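Local coordinates for CYCLIN domain-containing protein (Chaetomium thermophilum, PDB 6Z3U) that forms the cyclin subunit of the three-protein CAK complex and probably acts there as a regulator of its cyclin-dependent serine/threonine kinase, at residues A95-A100 and L137-F142; R193-E198 and E253-D258; S26-M31 and Y231-P236; I168-F173 and N367-Q372; E86-T91 and A348-I353. All coordinates share one frame; numbering follows the deposited sequence.

Interaction 1: residues A95-A100 and L137-F142; sequences AELLRA and LVALFF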
# COMPACT_ATOMS: atom_id res chain seq x y z
N ALA A 95 -3.36 -23.89 0.51
CA ALA A 95 -4.71 -24.19 0.96
C ALA A 95 -4.78 -24.24 2.48
O ALA A 95 -5.76 -23.78 3.08
CB ALA A 95 -5.18 -25.52 0.37
N GLU A 96 -3.74 -24.79 3.12
CA GLU A 96 -3.70 -24.79 4.58
C GLU A 96 -3.59 -23.37 5.12
O GLU A 96 -4.18 -23.05 6.15
CB GLU A 96 -2.53 -25.65 5.07
CG GLU A 96 -2.49 -25.86 6.58
CD GLU A 96 -1.44 -26.87 7.00
OE1 GLU A 96 -0.24 -26.54 6.99
OE2 GLU A 96 -1.83 -28.01 7.34
N LEU A 97 -2.83 -22.52 4.44
CA LEU A 97 -2.73 -21.12 4.83
C LEU A 97 -4.11 -20.46 4.81
O LEU A 97 -4.49 -19.77 5.77
CB LEU A 97 -1.77 -20.39 3.89
CG LEU A 97 -1.50 -18.91 4.16
CD1 LEU A 97 -0.08 -18.55 3.73
CD2 LEU A 97 -2.50 -18.03 3.43
N LEU A 98 -4.87 -20.67 3.74
CA LEU A 98 -6.21 -20.10 3.65
C LEU A 98 -7.11 -20.65 4.76
O LEU A 98 -7.83 -19.89 5.42
CB LEU A 98 -6.81 -20.39 2.28
CG LEU A 98 -6.15 -19.71 1.08
CD1 LEU A 98 -6.80 -20.16 -0.22
CD2 LEU A 98 -6.22 -18.21 1.21
N ARG A 99 -7.08 -21.97 4.97
CA ARG A 99 -7.85 -22.54 6.07
C ARG A 99 -7.49 -21.88 7.39
O ARG A 99 -8.37 -21.54 8.18
CB ARG A 99 -7.63 -24.06 6.14
CG ARG A 99 -8.26 -24.85 5.00
CD ARG A 99 -8.34 -26.35 5.32
NE ARG A 99 -7.02 -26.94 5.57
CZ ARG A 99 -6.24 -27.47 4.63
NH1 ARG A 99 -6.62 -27.49 3.36
NH2 ARG A 99 -5.05 -27.98 4.96
N ALA A 100 -6.19 -21.69 7.64
CA ALA A 100 -5.77 -21.03 8.87
C ALA A 100 -6.33 -19.62 8.96
O ALA A 100 -6.74 -19.17 10.03
CB ALA A 100 -4.24 -21.01 8.95
N LEU A 137 2.92 -19.40 8.40
CA LEU A 137 2.53 -18.45 9.43
C LEU A 137 3.11 -17.07 9.17
O LEU A 137 2.46 -16.05 9.44
CB LEU A 137 2.98 -18.97 10.80
CG LEU A 137 2.05 -20.00 11.44
CD1 LEU A 137 2.75 -20.72 12.59
CD2 LEU A 137 0.78 -19.33 11.93
N VAL A 138 4.34 -17.01 8.65
CA VAL A 138 4.97 -15.72 8.39
C VAL A 138 4.19 -14.94 7.33
O VAL A 138 3.99 -13.73 7.45
CB VAL A 138 6.44 -15.92 7.96
CG1 VAL A 138 7.08 -14.59 7.61
CG2 VAL A 138 7.22 -16.63 9.06
N ALA A 139 3.73 -15.64 6.29
CA ALA A 139 2.98 -14.96 5.23
C ALA A 139 1.67 -14.39 5.75
O ALA A 139 1.20 -13.36 5.26
CB ALA A 139 2.72 -15.93 4.08
N LEU A 140 1.05 -15.05 6.73
CA LEU A 140 -0.17 -14.51 7.33
C LEU A 140 0.14 -13.31 8.21
O LEU A 140 -0.58 -12.31 8.19
CB LEU A 140 -0.88 -15.60 8.14
CG LEU A 140 -1.75 -16.57 7.34
CD1 LEU A 140 -2.06 -17.81 8.16
CD2 LEU A 140 -3.03 -15.90 6.90
N PHE A 141 1.22 -13.39 9.00
CA PHE A 141 1.57 -12.27 9.88
C PHE A 141 1.99 -11.05 9.07
O PHE A 141 1.56 -9.93 9.36
CB PHE A 141 2.69 -12.70 10.83
CG PHE A 141 3.08 -11.63 11.81
CD1 PHE A 141 2.22 -11.26 12.83
CD2 PHE A 141 4.31 -11.01 11.72
CE1 PHE A 141 2.57 -10.29 13.74
CE2 PHE A 141 4.67 -10.03 12.63
CZ PHE A 141 3.80 -9.67 13.64
N PHE A 142 2.84 -11.25 8.06
CA PHE A 142 3.27 -10.13 7.23
C PHE A 142 2.14 -9.65 6.32
O PHE A 142 2.10 -8.46 5.97
CB PHE A 142 4.49 -10.54 6.40
CG PHE A 142 5.33 -9.38 5.95
CD1 PHE A 142 5.96 -8.57 6.88
CD2 PHE A 142 5.50 -9.12 4.60
CE1 PHE A 142 6.74 -7.50 6.47
CE2 PHE A 142 6.28 -8.06 4.19
CZ PHE A 142 6.91 -7.25 5.12
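A100 N donates to E96 O over 2.8 Å, an ordinary helical bond; A100 and L97, three residues apart, both turn toward L140. Both segments belong to the cyclin-like region, an all-helical fold, and the contact joins helix 83-103 to helix 132-146. The local axes lie 10.3 Å apart and cross at -48°. L97 holds its CG opposite the backbone N (chi1 -178°), which carries the branch out across the gap: CD1 meets A139 CB at 3.9 Å, while CG faces L140 CG at 4.0 Å. The two leucines run past each other in opposite directions. An alanine here would remove both methyl branches and is likely to leave a gap facing A139 CB and L140 CG. A115 and F118 of helix 108-124 also pack on L97, so the leucine stands where three helices meet. L140 CD1 ends 4.0 Å from A100 CB and 3.9 Å from L97 O.

Interaction 2: residues R193-E198 and E253-D258; sequences RGAIME and ERLIQD
Within the cyclin C-terminal domain, helices 189-200 and 249-261 are joined by L255, whose two methyls divide between A195 and E198. L255 CG stands anti to the backbone N (chi1 -158°), pointing the fork at the other helix. CD2 touches A195 CB at 3.8 Å, and CD1 packs against the aliphatic part of E198, 3.9 Å from its CB. The E198 chain bends at chi2 (59°), and its carboxylate forms a salt bridge with R19 of the RING-type protein chain. On the other helix, R254 NE pairs with D258 OD2 at 3.3 Å, tilted from the guanidinium plane, while R254 NH2 reaches D204. An alanine in place of L255 would probably leave A195 CB and the E198 methylenes without their apolar partner. The acidic ends of E198 and D258, 5.6 Å apart between E198 OE2 and D258 OD2, each have an arginine, which probably offsets their like charge. No hydrogen bond crosses between the segments, whose contact is made by apolar carbons, the E198 carboxylate being used outside.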
# COMPACT_ATOMS: atom_id res chain seq x y z
N ARG A 193 -17.37 -6.21 -6.82
CA ARG A 193 -18.47 -5.36 -6.40
C ARG A 193 -18.62 -4.16 -7.33
O ARG A 193 -19.73 -3.64 -7.50
CB ARG A 193 -18.27 -4.91 -4.95
CG ARG A 193 -19.49 -4.29 -4.31
CD ARG A 193 -19.45 -4.42 -2.80
NE ARG A 193 -19.99 -5.71 -2.35
CZ ARG A 193 -19.92 -6.16 -1.10
NH1 ARG A 193 -19.34 -5.43 -0.16
NH2 ARG A 193 -20.44 -7.34 -0.80
N GLY A 194 -17.52 -3.71 -7.94
CA GLY A 194 -17.61 -2.65 -8.92
C GLY A 194 -18.29 -3.11 -10.20
O GLY A 194 -19.07 -2.37 -10.80
N ALA A 195 -18.01 -4.34 -10.63
CA ALA A 195 -18.63 -4.87 -11.84
C ALA A 195 -20.13 -5.09 -11.66
O ALA A 195 -20.88 -4.98 -12.63
CB ALA A 195 -17.95 -6.17 -12.25
N ILE A 196 -20.57 -5.41 -10.45
CA ILE A 196 -22.00 -5.63 -10.22
C ILE A 196 -22.78 -4.33 -10.39
O ILE A 196 -23.89 -4.33 -10.93
CB ILE A 196 -22.23 -6.24 -8.82
CG1 ILE A 196 -21.64 -7.65 -8.75
CG2 ILE A 196 -23.71 -6.26 -8.48
CD1 ILE A 196 -22.32 -8.66 -9.66
N MET A 197 -22.22 -3.21 -9.93
CA MET A 197 -22.92 -1.94 -10.06
C MET A 197 -23.12 -1.56 -11.52
O MET A 197 -24.19 -1.06 -11.90
CB MET A 197 -22.18 -0.85 -9.29
CG MET A 197 -22.24 -1.03 -7.79
SD MET A 197 -21.31 0.19 -6.85
CE MET A 197 -19.62 -0.24 -7.26
N GLU A 198 -22.10 -1.78 -12.36
CA GLU A 198 -22.27 -1.49 -13.78
C GLU A 198 -23.39 -2.33 -14.38
O GLU A 198 -24.13 -1.86 -15.26
CB GLU A 198 -20.95 -1.74 -14.52
CG GLU A 198 -21.03 -1.51 -16.03
CD GLU A 198 -21.46 -0.10 -16.39
OE1 GLU A 198 -20.97 0.85 -15.76
OE2 GLU A 198 -22.29 0.04 -17.32
N GLU A 253 -20.26 -11.94 -20.35
CA GLU A 253 -20.26 -11.56 -21.76
C GLU A 253 -20.99 -10.24 -21.97
O GLU A 253 -20.56 -9.41 -22.77
CB GLU A 253 -20.88 -12.67 -22.60
CG GLU A 253 -19.98 -13.88 -22.78
CD GLU A 253 -20.64 -15.00 -23.56
OE1 GLU A 253 -21.74 -14.78 -24.12
OE2 GLU A 253 -20.07 -16.11 -23.61
N ARG A 254 -22.08 -10.03 -21.24
CA ARG A 254 -22.83 -8.78 -21.38
C ARG A 254 -21.95 -7.58 -21.05
O ARG A 254 -21.91 -6.60 -21.80
CB ARG A 254 -24.06 -8.80 -20.46
CG ARG A 254 -24.89 -7.53 -20.48
CD ARG A 254 -25.25 -7.10 -21.90
NE ARG A 254 -26.19 -5.98 -21.90
CZ ARG A 254 -27.50 -6.10 -21.74
NH1 ARG A 254 -28.27 -5.02 -21.77
NH2 ARG A 254 -28.05 -7.29 -21.55
N LEU A 255 -21.22 -7.65 -19.94
CA LEU A 255 -20.42 -6.51 -19.50
C LEU A 255 -19.33 -6.18 -20.51
O LEU A 255 -19.07 -5.01 -20.80
CB LEU A 255 -19.83 -6.81 -18.12
CG LEU A 255 -19.39 -5.64 -17.24
CD1 LEU A 255 -20.46 -4.57 -17.18
CD2 LEU A 255 -19.08 -6.15 -15.84
N ILE A 256 -18.67 -7.21 -21.06
CA ILE A 256 -17.61 -6.98 -22.03
C ILE A 256 -18.17 -6.42 -23.33
O ILE A 256 -17.59 -5.51 -23.93
CB ILE A 256 -16.81 -8.28 -22.27
CG1 ILE A 256 -16.19 -8.77 -20.96
CG2 ILE A 256 -15.73 -8.05 -23.33
CD1 ILE A 256 -15.53 -10.13 -21.07
N GLN A 257 -19.31 -6.95 -23.78
CA GLN A 257 -19.89 -6.46 -25.03
C GLN A 257 -20.27 -4.99 -24.91
O GLN A 257 -20.04 -4.20 -25.84
CB GLN A 257 -21.13 -7.28 -25.39
CG GLN A 257 -20.88 -8.75 -25.70
CD GLN A 257 -19.95 -8.99 -26.86
OE1 GLN A 257 -19.87 -8.19 -27.80
NE2 GLN A 257 -19.22 -10.10 -26.81
N ASP A 258 -20.84 -4.59 -23.77
CA ASP A 258 -21.34 -3.23 -23.62
C ASP A 258 -20.21 -2.20 -23.71
O ASP A 258 -20.32 -1.21 -24.45
CB ASP A 258 -22.07 -3.09 -22.28
CG ASP A 258 -23.52 -3.56 -22.35
OD1 ASP A 258 -23.93 -4.09 -23.41
OD2 ASP A 258 -24.24 -3.41 -21.34

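Interaction 3: residues S26-M31 and Y231-P236; sequences SQLASM and YFHFTP
L28 of helix 25-48 packs against F232 and H233, on the short, weakly bonded helical turn 231-233 of the cyclin C-terminal domain. Helix 25-48, in the N-terminal part of the chain, is thereby laid against the cyclin fold; extra terminal helices of this kind are known from cyclin H. The evidence falls into three kinds. The first is CH-pi: L28 CD1 lies over one face of the F232 ring, 4.2 Å from its centroid and 23° off the normal, displaced toward the rim. The second is plain apolar contact, in which L28 CD2 sits 3.8 Å from F232 CD2; the leucine and phenylalanine side chains cross at about a right angle. CD2 also approaches the imidazole obliquely, 3.8 Å from H233 NE2. Leucine CG is anti to the backbone N (chi1 -152°), and this sends both methyls toward the aromatic pair. The third kind is polar and uses a partner outside the two segments, F23. H233 ND1 is hydrogen-bonded to F23 O, which helps fix the rotation of the imidazole, and F232 makes backbone hydrogen bonds with F23 as well. I123 of helix 108-124 flanks L28, and M328 of helix 313-330 packs on H233. The imidazole is supported from its own segment too: F232 CB stands over the centre of one face of the H233 ring, 4.0 Å above its plane.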
# COMPACT_ATOMS: atom_id res chain seq x y z
N SER A 26 5.50 -19.96 -19.52
CA SER A 26 6.82 -20.50 -19.83
C SER A 26 7.89 -19.87 -18.94
O SER A 26 8.80 -20.55 -18.46
CB SER A 26 7.15 -20.27 -21.30
OG SER A 26 8.36 -20.90 -21.67
N GLN A 27 7.79 -18.56 -18.70
CA GLN A 27 8.72 -17.89 -17.81
C GLN A 27 8.58 -18.40 -16.38
O GLN A 27 9.58 -18.58 -15.67
CB GLN A 27 8.50 -16.38 -17.86
CG GLN A 27 9.04 -15.71 -19.11
CD GLN A 27 8.54 -14.29 -19.28
OE1 GLN A 27 7.92 -13.96 -20.28
NE2 GLN A 27 8.80 -13.45 -18.28
N LEU A 28 7.34 -18.65 -15.94
CA LEU A 28 7.12 -19.12 -14.58
C LEU A 28 7.75 -20.48 -14.36
O LEU A 28 8.40 -20.71 -13.33
CB LEU A 28 5.62 -19.18 -14.29
CG LEU A 28 5.19 -18.99 -12.83
CD1 LEU A 28 5.43 -17.56 -12.39
CD2 LEU A 28 3.73 -19.37 -12.63
N ALA A 29 7.58 -21.40 -15.31
CA ALA A 29 8.15 -22.73 -15.15
C ALA A 29 9.68 -22.66 -15.09
O ALA A 29 10.30 -23.27 -14.22
CB ALA A 29 7.69 -23.63 -16.29
N SER A 30 10.29 -21.91 -16.02
CA SER A 30 11.74 -21.83 -16.05
C SER A 30 12.31 -21.30 -14.74
O SER A 30 13.31 -21.82 -14.23
CB SER A 30 12.19 -20.96 -17.23
OG SER A 30 11.88 -21.58 -18.46
N MET A 31 11.68 -20.27 -14.17
CA MET A 31 12.12 -19.76 -12.87
C MET A 31 12.03 -20.84 -11.80
O MET A 31 12.99 -21.06 -11.05
CB MET A 31 11.30 -18.54 -12.48
CG MET A 31 11.75 -17.26 -13.17
SD MET A 31 10.94 -15.79 -12.54
CE MET A 31 9.40 -15.85 -13.43
N TYR A 231 -2.85 -15.10 -10.62
CA TYR A 231 -2.31 -13.75 -10.43
C TYR A 231 -1.11 -13.49 -11.34
O TYR A 231 -0.90 -12.35 -11.76
CB TYR A 231 -1.90 -13.55 -8.97
CG TYR A 231 -3.04 -13.18 -8.05
CD1 TYR A 231 -4.26 -13.84 -8.12
CD2 TYR A 231 -2.89 -12.19 -7.09
CE1 TYR A 231 -5.30 -13.50 -7.28
CE2 TYR A 231 -3.92 -11.85 -6.24
CZ TYR A 231 -5.13 -12.51 -6.34
OH TYR A 231 -6.16 -12.18 -5.49
N PHE A 232 -0.34 -14.52 -11.67
CA PHE A 232 0.89 -14.32 -12.42
C PHE A 232 0.65 -14.07 -13.90
O PHE A 232 1.50 -13.48 -14.57
CB PHE A 232 1.81 -15.54 -12.28
CG PHE A 232 2.22 -15.84 -10.86
CD1 PHE A 232 2.91 -14.91 -10.11
CD2 PHE A 232 1.92 -17.06 -10.29
CE1 PHE A 232 3.28 -15.18 -8.81
CE2 PHE A 232 2.29 -17.35 -9.00
CZ PHE A 232 2.98 -16.41 -8.25
N HIS A 233 -0.50 -14.50 -14.44
CA HIS A 233 -0.77 -14.40 -15.86
C HIS A 233 -1.95 -13.51 -16.21
O HIS A 233 -2.15 -13.24 -17.40
CB HIS A 233 -1.02 -15.80 -16.44
CG HIS A 233 -0.03 -16.83 -15.99
ND1 HIS A 233 1.33 -16.70 -16.21
CD2 HIS A 233 -0.19 -18.00 -15.33
CE1 HIS A 233 1.95 -17.75 -15.71
NE2 HIS A 233 1.05 -18.55 -15.17
N PHE A 234 -2.72 -13.05 -15.23
CA PHE A 234 -3.93 -12.28 -15.51
C PHE A 234 -4.05 -11.13 -14.52
O PHE A 234 -3.51 -11.18 -13.41
CB PHE A 234 -5.17 -13.17 -15.45
CG PHE A 234 -5.10 -14.37 -16.34
CD1 PHE A 234 -5.33 -14.25 -17.71
CD2 PHE A 234 -4.80 -15.62 -15.83
CE1 PHE A 234 -5.26 -15.35 -18.54
CE2 PHE A 234 -4.73 -16.73 -16.66
CZ PHE A 234 -4.96 -16.59 -18.01
N THR A 235 -4.75 -10.11 -14.95
CA THR A 235 -5.01 -8.89 -14.21
C THR A 235 -6.23 -9.06 -13.31
O THR A 235 -7.13 -9.84 -13.63
CB THR A 235 -5.25 -7.74 -15.19
OG1 THR A 235 -4.08 -7.58 -16.01
CG2 THR A 235 -5.53 -6.44 -14.48
N PRO A 236 -6.28 -8.37 -12.16
CA PRO A 236 -7.47 -8.48 -11.31
C PRO A 236 -8.78 -8.31 -12.05
O PRO A 236 -9.75 -9.01 -11.76
CB PRO A 236 -7.25 -7.38 -10.27
CG PRO A 236 -5.76 -7.34 -10.12
CD PRO A 236 -5.20 -7.61 -11.50

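Interaction 4: residues I168-F173 and N367-Q372; sequences ILAGEF and NLVELQ
Q372 places its CG anti to the backbone N (chi1 -173°) and stays extended beyond it (chi2 177°), so that the carboxamide reaches across to A170. NE2 comes within 3.4 Å of A170 CA, and the same atom also abuts A170 CB. This is van der Waals packing, as no hydrogen bond crosses the contact; the amide oxygen of Q372 is instead bonded to R376 one turn further along. A170 CB enters the first turn of helix 368-380, where it rests 3.7 Å from L368 CB and 3.6 Å from L368 O. V369 CG2 lies at its margin, 4.3 Å from A170 CB. The backbones come near at A170, with CA atoms of A170 and V369 5.5 Å apart; the small A170 and the glycine beside it probably allow this, since G171 brings no side chain to a place where a CB would stand about 3.6 Å from L368 CD1. The start of the helix is fixed by N367 at its N-cap, where OD1 accepts from E370 N at 3.2 Å, with the donor well above the carbonyl plane. E134 and M135 of helix 132-146 and P131 border L368. The C-terminal helix 368-380 is thus seated on the bend between helices 166-169 and 172-178 of the cyclin-like region, where E172 bonds to M134 N of the kinase chain.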
# COMPACT_ATOMS: atom_id res chain seq x y z
N ILE A 168 8.14 -17.18 14.60
CA ILE A 168 7.48 -16.54 13.46
C ILE A 168 8.25 -15.32 12.99
O ILE A 168 8.38 -15.07 11.79
CB ILE A 168 6.03 -16.18 13.84
CG1 ILE A 168 5.25 -17.45 14.23
CG2 ILE A 168 5.34 -15.48 12.68
CD1 ILE A 168 3.87 -17.18 14.78
N LEU A 169 8.79 -14.52 13.93
CA LEU A 169 9.51 -13.32 13.55
C LEU A 169 10.77 -13.64 12.76
O LEU A 169 11.19 -12.84 11.91
CB LEU A 169 9.87 -12.51 14.79
CG LEU A 169 8.71 -12.01 15.65
CD1 LEU A 169 9.25 -11.29 16.88
CD2 LEU A 169 7.80 -11.09 14.85
N ALA A 170 11.39 -14.79 13.02
CA ALA A 170 12.65 -15.13 12.37
C ALA A 170 12.53 -15.14 10.85
O ALA A 170 13.55 -14.97 10.17
CB ALA A 170 13.14 -16.50 12.85
N GLY A 171 11.34 -15.35 10.32
CA GLY A 171 11.16 -15.42 8.88
C GLY A 171 10.58 -14.16 8.27
O GLY A 171 10.46 -14.07 7.05
N GLU A 172 10.21 -13.19 9.11
CA GLU A 172 9.55 -11.99 8.60
C GLU A 172 10.42 -11.28 7.57
O GLU A 172 10.00 -11.06 6.43
CB GLU A 172 9.19 -11.05 9.75
CG GLU A 172 8.27 -9.91 9.33
CD GLU A 172 8.04 -8.89 10.43
OE1 GLU A 172 6.93 -8.31 10.48
OE2 GLU A 172 8.96 -8.66 11.24
N PHE A 173 11.64 -10.90 7.96
CA PHE A 173 12.51 -10.18 7.04
C PHE A 173 12.91 -11.07 5.87
O PHE A 173 13.06 -10.59 4.74
CB PHE A 173 13.75 -9.67 7.77
CG PHE A 173 14.55 -8.68 6.97
CD1 PHE A 173 13.98 -7.48 6.55
CD2 PHE A 173 15.87 -8.94 6.63
CE1 PHE A 173 14.71 -6.57 5.82
CE2 PHE A 173 16.60 -8.03 5.89
CZ PHE A 173 16.02 -6.84 5.49
N ASN A 367 16.26 -24.20 10.22
CA ASN A 367 15.95 -23.63 11.54
C ASN A 367 16.07 -22.12 11.43
O ASN A 367 17.17 -21.56 11.46
CB ASN A 367 16.88 -24.19 12.61
CG ASN A 367 16.43 -23.83 14.01
OD1 ASN A 367 15.81 -22.79 14.23
ND2 ASN A 367 16.74 -24.70 14.96
N LEU A 368 14.92 -21.45 11.31
CA LEU A 368 14.92 -20.00 11.12
C LEU A 368 15.49 -19.28 12.34
O LEU A 368 16.24 -18.31 12.20
CB LEU A 368 13.51 -19.52 10.83
CG LEU A 368 12.82 -20.22 9.66
CD1 LEU A 368 11.35 -19.87 9.63
CD2 LEU A 368 13.49 -19.85 8.34
N VAL A 369 15.13 -19.73 13.54
CA VAL A 369 15.62 -19.08 14.76
C VAL A 369 17.14 -19.15 14.82
O VAL A 369 17.80 -18.20 15.26
CB VAL A 369 14.97 -19.71 16.00
CG1 VAL A 369 15.56 -19.10 17.27
CG2 VAL A 369 13.47 -19.51 15.96
N GLU A 370 17.72 -20.28 14.41
CA GLU A 370 19.17 -20.39 14.40
C GLU A 370 19.77 -19.58 13.26
O GLU A 370 20.78 -18.89 13.45
CB GLU A 370 19.60 -21.86 14.29
CG GLU A 370 19.39 -22.67 15.56
CD GLU A 370 20.24 -22.18 16.73
OE1 GLU A 370 19.66 -21.64 17.70
OE2 GLU A 370 21.48 -22.34 16.68
N LEU A 371 19.17 -19.64 12.08
CA LEU A 371 19.63 -18.81 10.97
C LEU A 371 19.69 -17.35 11.38
O LEU A 371 20.65 -16.64 11.07
CB LEU A 371 18.70 -18.99 9.76
CG LEU A 371 19.30 -18.78 8.37
CD1 LEU A 371 18.19 -18.64 7.33
CD2 LEU A 371 20.23 -17.58 8.32
N GLN A 372 18.66 -16.87 12.09
CA GLN A 372 18.66 -15.49 12.57
C GLN A 372 19.74 -15.27 13.62
O GLN A 372 20.38 -14.21 13.64
CB GLN A 372 17.29 -15.14 13.12
CG GLN A 372 17.13 -13.67 13.49
CD GLN A 372 15.73 -13.32 13.96
OE1 GLN A 372 15.26 -12.19 13.77
NE2 GLN A 372 15.05 -14.28 14.58

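Interaction 5: residues E86-T91 and A348-I353; sequences ELLLVT and AQIQPI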
# COMPACT_ATOMS: atom_id res chain seq x y z
N GLU A 86 7.76 -30.09 -5.75
CA GLU A 86 7.96 -28.84 -5.04
C GLU A 86 6.73 -27.96 -5.16
O GLU A 86 6.24 -27.41 -4.16
CB GLU A 86 9.20 -28.13 -5.58
CG GLU A 86 10.07 -27.45 -4.53
CD GLU A 86 11.36 -26.90 -5.11
OE1 GLU A 86 12.27 -27.70 -5.39
OE2 GLU A 86 11.46 -25.67 -5.28
N LEU A 87 6.21 -27.81 -6.38
CA LEU A 87 5.01 -27.01 -6.60
C LEU A 87 3.78 -27.63 -5.94
O LEU A 87 2.84 -26.91 -5.57
CB LEU A 87 4.76 -26.85 -8.10
CG LEU A 87 3.60 -25.97 -8.55
CD1 LEU A 87 3.67 -24.60 -7.92
CD2 LEU A 87 3.60 -25.87 -10.07
N LEU A 88 3.77 -28.96 -5.78
CA LEU A 88 2.62 -29.61 -5.16
C LEU A 88 2.52 -29.25 -3.68
O LEU A 88 1.41 -29.02 -3.18
CB LEU A 88 2.73 -31.13 -5.34
CG LEU A 88 1.43 -31.93 -5.40
CD1 LEU A 88 1.70 -33.37 -5.79
CD2 LEU A 88 0.69 -31.87 -4.07
N LEU A 89 3.65 -29.19 -2.98
CA LEU A 89 3.60 -28.83 -1.57
C LEU A 89 3.22 -27.37 -1.39
O LEU A 89 2.52 -27.02 -0.43
CB LEU A 89 4.95 -29.11 -0.91
CG LEU A 89 5.33 -30.57 -0.69
CD1 LEU A 89 6.65 -30.68 0.07
CD2 LEU A 89 4.23 -31.32 0.06
N VAL A 90 3.65 -26.50 -2.30
CA VAL A 90 3.25 -25.10 -2.23
C VAL A 90 1.74 -24.98 -2.35
O VAL A 90 1.10 -24.21 -1.61
CB VAL A 90 3.96 -24.28 -3.33
CG1 VAL A 90 3.38 -22.87 -3.40
CG2 VAL A 90 5.45 -24.23 -3.06
N THR A 91 1.13 -25.74 -3.26
CA THR A 91 -0.31 -25.71 -3.41
C THR A 91 -1.01 -26.25 -2.17
O THR A 91 -2.02 -25.71 -1.73
CB THR A 91 -0.73 -26.50 -4.65
OG1 THR A 91 0.03 -26.05 -5.78
CG2 THR A 91 -2.21 -26.32 -4.94
N ALA A 348 -1.70 -40.18 1.04
CA ALA A 348 -1.31 -40.82 -0.21
C ALA A 348 -0.43 -39.93 -1.09
O ALA A 348 0.53 -40.41 -1.69
CB ALA A 348 -2.55 -41.24 -0.99
N GLN A 349 -0.75 -38.64 -1.18
CA GLN A 349 -0.06 -37.75 -2.11
C GLN A 349 0.91 -36.79 -1.45
O GLN A 349 1.94 -36.47 -2.05
CB GLN A 349 -1.08 -36.92 -2.91
CG GLN A 349 -1.99 -37.74 -3.81
CD GLN A 349 -2.85 -36.86 -4.70
OE1 GLN A 349 -4.08 -37.00 -4.73
NE2 GLN A 349 -2.22 -35.96 -5.44
N ILE A 350 0.63 -36.33 -0.24
CA ILE A 350 1.45 -35.31 0.41
C ILE A 350 2.50 -35.93 1.32
O ILE A 350 3.68 -35.56 1.25
CB ILE A 350 0.55 -34.32 1.19
CG1 ILE A 350 -0.29 -33.48 0.22
CG2 ILE A 350 1.38 -33.44 2.11
CD1 ILE A 350 0.53 -32.60 -0.71
N GLN A 351 2.10 -36.86 2.18
CA GLN A 351 3.04 -37.40 3.16
C GLN A 351 4.29 -37.98 2.51
O GLN A 351 5.40 -37.69 2.99
CB GLN A 351 2.33 -38.44 4.03
CG GLN A 351 3.20 -38.98 5.15
CD GLN A 351 3.73 -37.88 6.05
OE1 GLN A 351 2.97 -37.04 6.54
NE2 GLN A 351 5.04 -37.87 6.27
N PRO A 352 4.21 -38.79 1.45
CA PRO A 352 5.44 -39.25 0.79
C PRO A 352 6.39 -38.11 0.45
O PRO A 352 7.61 -38.26 0.59
CB PRO A 352 4.93 -39.95 -0.47
CG PRO A 352 3.47 -40.22 -0.25
CD PRO A 352 3.03 -39.57 1.03
N ILE A 353 5.86 -36.97 0.01
CA ILE A 353 6.72 -35.87 -0.40
C ILE A 353 7.40 -35.25 0.81
O ILE A 353 8.60 -34.94 0.78
CB ILE A 353 5.91 -34.82 -1.19
CG1 ILE A 353 5.02 -35.49 -2.24
CG2 ILE A 353 6.85 -33.83 -1.86
CD1 ILE A 353 5.74 -36.44 -3.16
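L89 meets I350 and I353 where helix 83-103 crosses helix 343-358, a helix-on-helix pairing in this all-helical cyclin; the local axes pass 10.5 Å apart at -116°. From L89 CB the chain turns with CG anti to the carbonyl carbon (chi1 -71°), which brings the branch round to the other helix. There CG meets I353 CG2 at 3.8 Å. At the tip the methyls part: CD1 lies 3.7 Å from I353 CG2, whereas CD2 faces I350 CD1 at 4.0 Å and also I353 CB. L89 therefore bridges two isoleucines that lie on one side of helix 343-358, despite the wider pi-type turn at 348-350 and the kink near P352, whose nitrogen has no hydrogen to donate. I350 CD1 also touches L88 CD2, so its tip meets both leucines, from directions roughly at right angles. F92 borders I350, and L357 adds to the packing on L89. Within helix 83-103, L87 O accepts from T91 OG1 at 2.9 Å and from T91 N at 3.1 Å, on opposite faces of its plane.

Interactions 1 and 5 both use helix 83-103, on adjoining segments, with centres about 17 Å apart; one joins it to helix 132-146, the other to helix 343-358. Interaction 1 touches interaction 4 directly: V138 CG2 lies 3.4 Å from I168 O, and F142 CD1 lies 3.6 Å from E172 CG. F141, F142 and E172 also meet the kinase chain, so these two contacts border that interface. Interaction 3 lies about 7 Å from interaction 5 and about 9 Å from interaction 2 between nearest atoms. Interaction 2 is about 46 Å from interaction 4 between centres, on the opposite side of the chain's centre. Residues of interactions 2 and 3 touch the RING-type chain.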